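Local coordinates for thioredoxin-like protein (Parabacteroides distasonis, PDB 4FO5) that has a thioredoxin-like fold and belongs to the AhpC/TSA family, but its role as an oxidoreductase is only inferred, at residues 7-12 against 127-132; 117-122 against 134-139. All blocks are in the same frame, centred on the assembly; numbering follows the deposited sequence. Where two conformers were deposited one is given.

Interaction 1 of 2, residues 7-12 against 127-132; sequences VNPGDL and IAANVT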
loop_
_atom_site.group_PDB
_atom_site.type_symbol
_atom_site.label_atom_id
_atom_site.label_comp_id
_atom_site.label_asym_id
_atom_site.label_seq_id
_atom_site.Cartn_x
_atom_site.Cartn_y
_atom_site.Cartn_z
ATOM N N VAL A 7 -12.429 5.343 1.455
ATOM C CA VAL A 7 -11.015 5.649 1.185
ATOM C C VAL A 7 -10.598 7.001 1.791
ATOM O O VAL A 7 -9.516 7.499 1.484
ATOM C CB VAL A 7 -10.683 5.596 -0.327
ATOM C CG1 VAL A 7 -10.813 4.174 -0.853
ATOM C CG2 VAL A 7 -11.539 6.580 -1.129
ATOM N N ASN A 8 -11.433 7.582 2.643
ATOM C CA ASN A 8 -11.079 8.828 3.300
ATOM C C ASN A 8 -10.497 8.559 4.671
ATOM O O ASN A 8 -10.869 7.569 5.305
ATOM C CB ASN A 8 -12.308 9.753 3.404
ATOM C CG ASN A 8 -12.681 10.324 2.064
ATOM O OD1 ASN A 8 -11.818 10.692 1.264
ATOM N ND2 ASN A 8 -13.960 10.352 1.768
ATOM N N PRO A 9 -9.639 9.456 5.197
ATOM C CA PRO A 9 -9.117 9.251 6.554
ATOM C C PRO A 9 -10.271 9.242 7.540
ATOM O O PRO A 9 -11.247 9.990 7.382
ATOM C CB PRO A 9 -8.179 10.445 6.737
ATOM C CG PRO A 9 -7.765 10.775 5.323
ATOM C CD PRO A 9 -9.076 10.690 4.614
ATOM N N GLY A 10 -10.212 8.307 8.472
ATOM C CA GLY A 10 -11.297 8.112 9.416
ATOM C C GLY A 10 -12.202 6.985 8.968
ATOM O O GLY A 10 -13.017 6.531 9.751
ATOM N N ASP A 11 -12.072 6.513 7.713
ATOM C CA ASP A 11 -12.880 5.390 7.207
ATOM C C ASP A 11 -12.205 4.065 7.451
ATOM O O ASP A 11 -10.988 4.013 7.561
ATOM C CB ASP A 11 -13.134 5.493 5.684
ATOM C CG ASP A 11 -14.038 6.618 5.247
ATOM O OD1 ASP A 11 -14.756 7.175 6.114
ATOM O OD2 ASP A 11 -14.034 6.946 4.031
ATOM N N LEU A 12 -12.996 2.991 7.457
ATOM C CA LEU A 12 -12.509 1.619 7.508
ATOM C C LEU A 12 -11.988 1.289 6.161
ATOM O O LEU A 12 -12.746 1.408 5.199
ATOM C CB LEU A 12 -13.669 0.673 7.819
ATOM C CG LEU A 12 -13.841 0.174 9.219
ATOM C CD1 LEU A 12 -15.185 -0.512 9.347
ATOM C CD2 LEU A 12 -12.723 -0.764 9.602
ATOM N N ILE A 127 -5.705 6.467 8.629
ATOM C CA ILE A 127 -5.356 7.624 9.451
ATOM C C ILE A 127 -4.637 8.705 8.599
ATOM O O ILE A 127 -4.487 9.824 9.055
ATOM C CB ILE A 127 -4.539 7.229 10.701
ATOM C CG1 ILE A 127 -3.295 6.404 10.318
ATOM C CG2 ILE A 127 -5.439 6.499 11.723
ATOM C CD1 ILE A 127 -2.219 6.370 11.333
ATOM N N ALA A 128 -4.172 8.355 7.392
ATOM C CA ALA A 128 -3.490 9.273 6.476
ATOM C C ALA A 128 -3.570 8.738 5.043
ATOM O O ALA A 128 -3.670 7.536 4.837
ATOM C CB ALA A 128 -2.030 9.474 6.885
ATOM N N ALA A 129 -3.543 9.642 4.061
ATOM C CA ALA A 129 -3.625 9.303 2.640
ATOM C C ALA A 129 -2.492 9.992 1.918
ATOM O O ALA A 129 -2.073 11.058 2.365
ATOM C CB ALA A 129 -4.974 9.755 2.072
ATOM N N ASN A 130 -1.981 9.388 0.838
ATOM C CA ASN A 130 -0.874 9.906 -0.001
ATOM C C ASN A 130 0.253 10.447 0.853
ATOM O O ASN A 130 0.587 11.615 0.735
ATOM C CB ASN A 130 -1.370 11.002 -0.967
ATOM C CG ASN A 130 -2.434 10.500 -1.900
ATOM O OD1 ASN A 130 -2.183 9.633 -2.750
ATOM N ND2 ASN A 130 -3.653 10.988 -1.711
ATOM N N VAL A 131 0.799 9.607 1.743
ATOM C CA VAL A 131 1.868 10.024 2.630
ATOM C C VAL A 131 3.204 9.961 1.848
ATOM O O VAL A 131 3.387 9.080 0.992
ATOM C CB VAL A 131 1.855 9.184 3.942
ATOM C CG1 VAL A 131 2.575 7.847 3.798
ATOM C CG2 VAL A 131 2.408 9.972 5.109
ATOM N N THR A 132 4.091 10.909 2.125
ATOM C CA THR A 132 5.413 10.992 1.529
ATOM C C THR A 132 6.331 10.175 2.420
ATOM O O THR A 132 5.968 9.972 3.589
ATOM C CB THR A 132 5.887 12.458 1.453
ATOM O OG1 THR A 132 5.967 13.007 2.773
ATOM C CG2 THR A 132 5.059 13.309 0.522
#

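Interaction 2 of 2, residues 117-122 against 134-139; sequences NFLIND and EKLTEI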
loop_
_atom_site.group_PDB
_atom_site.type_symbol
_atom_site.label_atom_id
_atom_site.label_comp_id
_atom_site.label_asym_id
_atom_site.label_seq_id
_atom_site.Cartn_x
_atom_site.Cartn_y
_atom_site.Cartn_z
ATOM N N ASN A 117 -1.729 5.912 -1.813
ATOM C CA ASN A 117 -1.289 5.135 -0.670
ATOM C C ASN A 117 -2.138 5.536 0.546
ATOM O O ASN A 117 -2.754 6.610 0.566
ATOM C CB ASN A 117 0.219 5.246 -0.396
ATOM C CG ASN A 117 0.720 6.508 0.272
ATOM O OD1 ASN A 117 0.134 7.054 1.226
ATOM N ND2 ASN A 117 1.900 6.922 -0.133
ATOM N N PHE A 118 -2.200 4.652 1.524
ATOM C CA PHE A 118 -2.984 4.854 2.732
ATOM C C PHE A 118 -2.237 4.310 3.924
ATOM O O PHE A 118 -1.720 3.197 3.876
ATOM C CB PHE A 118 -4.355 4.126 2.623
ATOM C CG PHE A 118 -5.173 4.460 1.400
ATOM C CD1 PHE A 118 -4.996 3.758 0.211
ATOM C CD2 PHE A 118 -6.078 5.509 1.418
ATOM C CE1 PHE A 118 -5.708 4.098 -0.932
ATOM C CE2 PHE A 118 -6.826 5.821 0.280
ATOM C CZ PHE A 118 -6.652 5.098 -0.881
ATOM N N LEU A 119 -2.156 5.100 4.982
ATOM C CA LEU A 119 -1.614 4.653 6.250
ATOM C C LEU A 119 -2.822 4.174 7.082
ATOM O O LEU A 119 -3.725 4.957 7.378
ATOM C CB LEU A 119 -0.807 5.758 6.948
ATOM C CG LEU A 119 -0.112 5.359 8.260
ATOM C CD1 LEU A 119 0.894 4.213 8.038
ATOM C CD2 LEU A 119 0.597 6.550 8.857
ATOM N N ILE A 120 -2.871 2.873 7.352
ATOM C CA ILE A 120 -3.943 2.205 8.068
ATOM C C ILE A 120 -3.439 1.793 9.458
ATOM O O ILE A 120 -2.390 1.148 9.564
ATOM C CB ILE A 120 -4.451 0.983 7.218
ATOM C CG1 ILE A 120 -4.872 1.433 5.768
ATOM C CG2 ILE A 120 -5.573 0.246 7.935
ATOM C CD1 ILE A 120 -5.068 0.287 4.701
ATOM N N ASN A 121 -4.220 2.121 10.526
ATOM C CA ASN A 121 -3.830 1.782 11.896
ATOM C C ASN A 121 -4.187 0.307 12.210
ATOM O O ASN A 121 -4.677 -0.393 11.330
ATOM C CB ASN A 121 -4.431 2.772 12.923
ATOM C CG ASN A 121 -5.930 2.701 13.166
ATOM O OD1 ASN A 121 -6.646 1.813 12.696
ATOM N ND2 ASN A 121 -6.438 3.654 13.904
ATOM N N ASP A 122 -3.911 -0.159 13.444
ATOM C CA ASP A 122 -4.114 -1.546 13.893
ATOM C C ASP A 122 -5.610 -1.937 13.994
ATOM O O ASP A 122 -5.926 -3.099 14.229
ATOM C CB ASP A 122 -3.424 -1.763 15.260
ATOM C CG ASP A 122 -3.919 -0.868 16.396
ATOM O OD1 ASP A 122 -4.533 0.191 16.106
ATOM O OD2 ASP A 122 -3.572 -1.147 17.555
ATOM N N GLU A 134 8.937 11.187 3.980
ATOM C CA GLU A 134 9.247 12.157 5.030
ATOM C C GLU A 134 8.105 12.232 6.047
ATOM O O GLU A 134 8.356 12.019 7.236
ATOM C CB GLU A 134 9.542 13.544 4.418
ATOM C CG GLU A 134 10.752 13.587 3.486
ATOM C CD GLU A 134 10.643 12.926 2.118
ATOM O OE1 GLU A 134 9.525 12.880 1.554
ATOM O OE2 GLU A 134 11.693 12.482 1.595
ATOM N N LYS A 135 6.853 12.442 5.583
ATOM C CA LYS A 135 5.681 12.480 6.476
ATOM C C LYS A 135 5.427 11.113 7.126
ATOM O O LYS A 135 5.042 11.084 8.298
ATOM C CB LYS A 135 4.412 12.983 5.759
ATOM C CG LYS A 135 3.273 13.444 6.712
ATOM C CD LYS A 135 3.547 14.840 7.266
ATOM C CE LYS A 135 2.578 15.327 8.307
ATOM N NZ LYS A 135 3.288 16.027 9.413
ATOM N N LEU A 136 5.677 9.987 6.408
ATOM C CA LEU A 136 5.481 8.655 6.998
ATOM C C LEU A 136 6.372 8.490 8.252
ATOM O O LEU A 136 5.872 8.100 9.307
ATOM C CB LEU A 136 5.732 7.520 5.970
ATOM C CG LEU A 136 5.729 6.067 6.475
ATOM C CD1 LEU A 136 4.336 5.616 6.970
ATOM C CD2 LEU A 136 6.228 5.123 5.407
ATOM N N THR A 137 7.648 8.875 8.150
ATOM C CA THR A 137 8.616 8.802 9.251
ATOM C C THR A 137 8.193 9.702 10.431
ATOM O O THR A 137 8.225 9.241 11.574
ATOM C CB THR A 137 10.006 9.147 8.712
ATOM O OG1 THR A 137 10.380 8.084 7.844
ATOM C CG2 THR A 137 11.047 9.288 9.800
ATOM N N GLU A 138 7.775 10.962 10.151
ATOM C CA GLU A 138 7.305 11.912 11.167
ATOM C C GLU A 138 6.088 11.349 11.906
ATOM O O GLU A 138 6.007 11.477 13.124
ATOM C CB GLU A 138 6.982 13.282 10.544
ATOM N N ILE A 139 5.179 10.678 11.182
ATOM C CA ILE A 139 3.988 10.058 11.771
ATOM C C ILE A 139 4.372 8.828 12.638
ATOM O O ILE A 139 3.875 8.692 13.756
ATOM C CB ILE A 139 2.939 9.676 10.678
ATOM C CG1 ILE A 139 2.308 10.946 10.031
ATOM C CG2 ILE A 139 1.870 8.784 11.275
ATOM C CD1 ILE A 139 1.623 10.706 8.684
#

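Interaction 1 of 2, residues 7-12 against 127-132
Polyproline-II torsions at Pro9 (phi -61°, psi 137°), followed by a positive phi of 98° at Gly10, fold Asn8 to Asp11 into a type II beta turn and set the pyrrolidine ring against Ile127 and Ala129. The ring does the touching with two of its carbons. Pro9 CB lies over the main chain of Ile127, 4.4 Å from Ile127 C, and Pro9 CG meets the methyl CB of Ala129, also at 4.4 Å. The side chain of Ile127 starts off away from the turn, which therefore meets the backbone of this residue and not its branched end; that end packs on Leu119 and Tyr34. Ile127 and Ala128 together face Leu119 in a classic beta bulge, an irregularity in strand 126-129, the outermost strand on this side of the sheet. The turn is closed from within by two bonds: Asp11 N donates to Asn8 O over 2.9 Å, and Asn8 N reaches Asp11 OD2 over 3.0 Å, approaching the carboxylate from above its plane. Beyond the two segments, Gly10 and Asp11 both form backbone hydrogen bonds with Ile126, just before the bulge, and Val7 packs on Phe118. The two segments bury 128 Å² between them, at the surface of the protein. With no hydrogen bond passing directly from 7-12 to 127-132, their meeting is a loose apolar one, proline ring against peptide and methyl; the turn takes its shape from its own two bonds, and the backbone bonds to Ile126 hold it at the strand.

Interaction 2 of 2, residues 117-122 against 134-139
Asn121 OD1, just beyond the strand whose Leu119 packs on Leu136 and Ile139, is gripped by two backbone N-H groups, those of Glu123 and Val125. The bond to Glu123, two residues on, makes an Asx turn and helps shape the connection between strands 117-120 and 126-129. The contact with the helix itself is wholly apolar and rests on Leu119, whose CB points at helix 133-140. With CG opposite the backbone N (chi1 -176°), the side chain extends from the sheet and divides its two methyls between residues one helical turn apart. Leu119 CD1 lies 3.9 Å from Leu136 CD1, the two leucine side chains passing each other at a slant. Leu119 CD2 meets Ile139 CG2 at 3.5 Å, a close approach of methyl to methyl, tip to tip. In Ile139 a chi1 of -69° turns CG1 to the side of the backbone N and leaves CG2 as the branch that reaches the leucine. This is the C-terminal beta-beta-alpha half of the thioredoxin fold: an antiparallel hairpin, strands 117-120 and 126-129, followed by a last helix laid back across one face of the sheet. Leu119 gives up 64 Å² of the 119 Å² buried between the segments, more than either helix residue. Leu136 also packs on Leu36 in strand 34-40 and on Val58 in helix 45-58, which carries the apolar layer toward the middle of the sheet, and Ile139 touches Val131 with its other branch, through CD1. On the helix, Thr137 OG1 is hydrogen-bonded to Glu57 OE2, a polar tie to helix 45-58.

From the N terminus, the chain passes first through turn 7-12, and 114 residues, among them strands 34-40 and 66-72 and helix 45-58, separate it from segment 127-132, on the edge strand against which interaction 1 closes that long loop. Interaction 2 closes a much shorter loop, with strand 126-129 lying between its segments 117-122 and 134-139. The two therefore cross, their segments alternating along the chain, and their centres are about 9 Å apart. They are joined directly: Ile127 N hydrogen-bonds to Leu119 O, and Asn117 OD1 accepts a hydrogen bond from Val131 N (2.7 Å). Together they fasten the N-terminal segment, the C-terminal hairpin and the last helix.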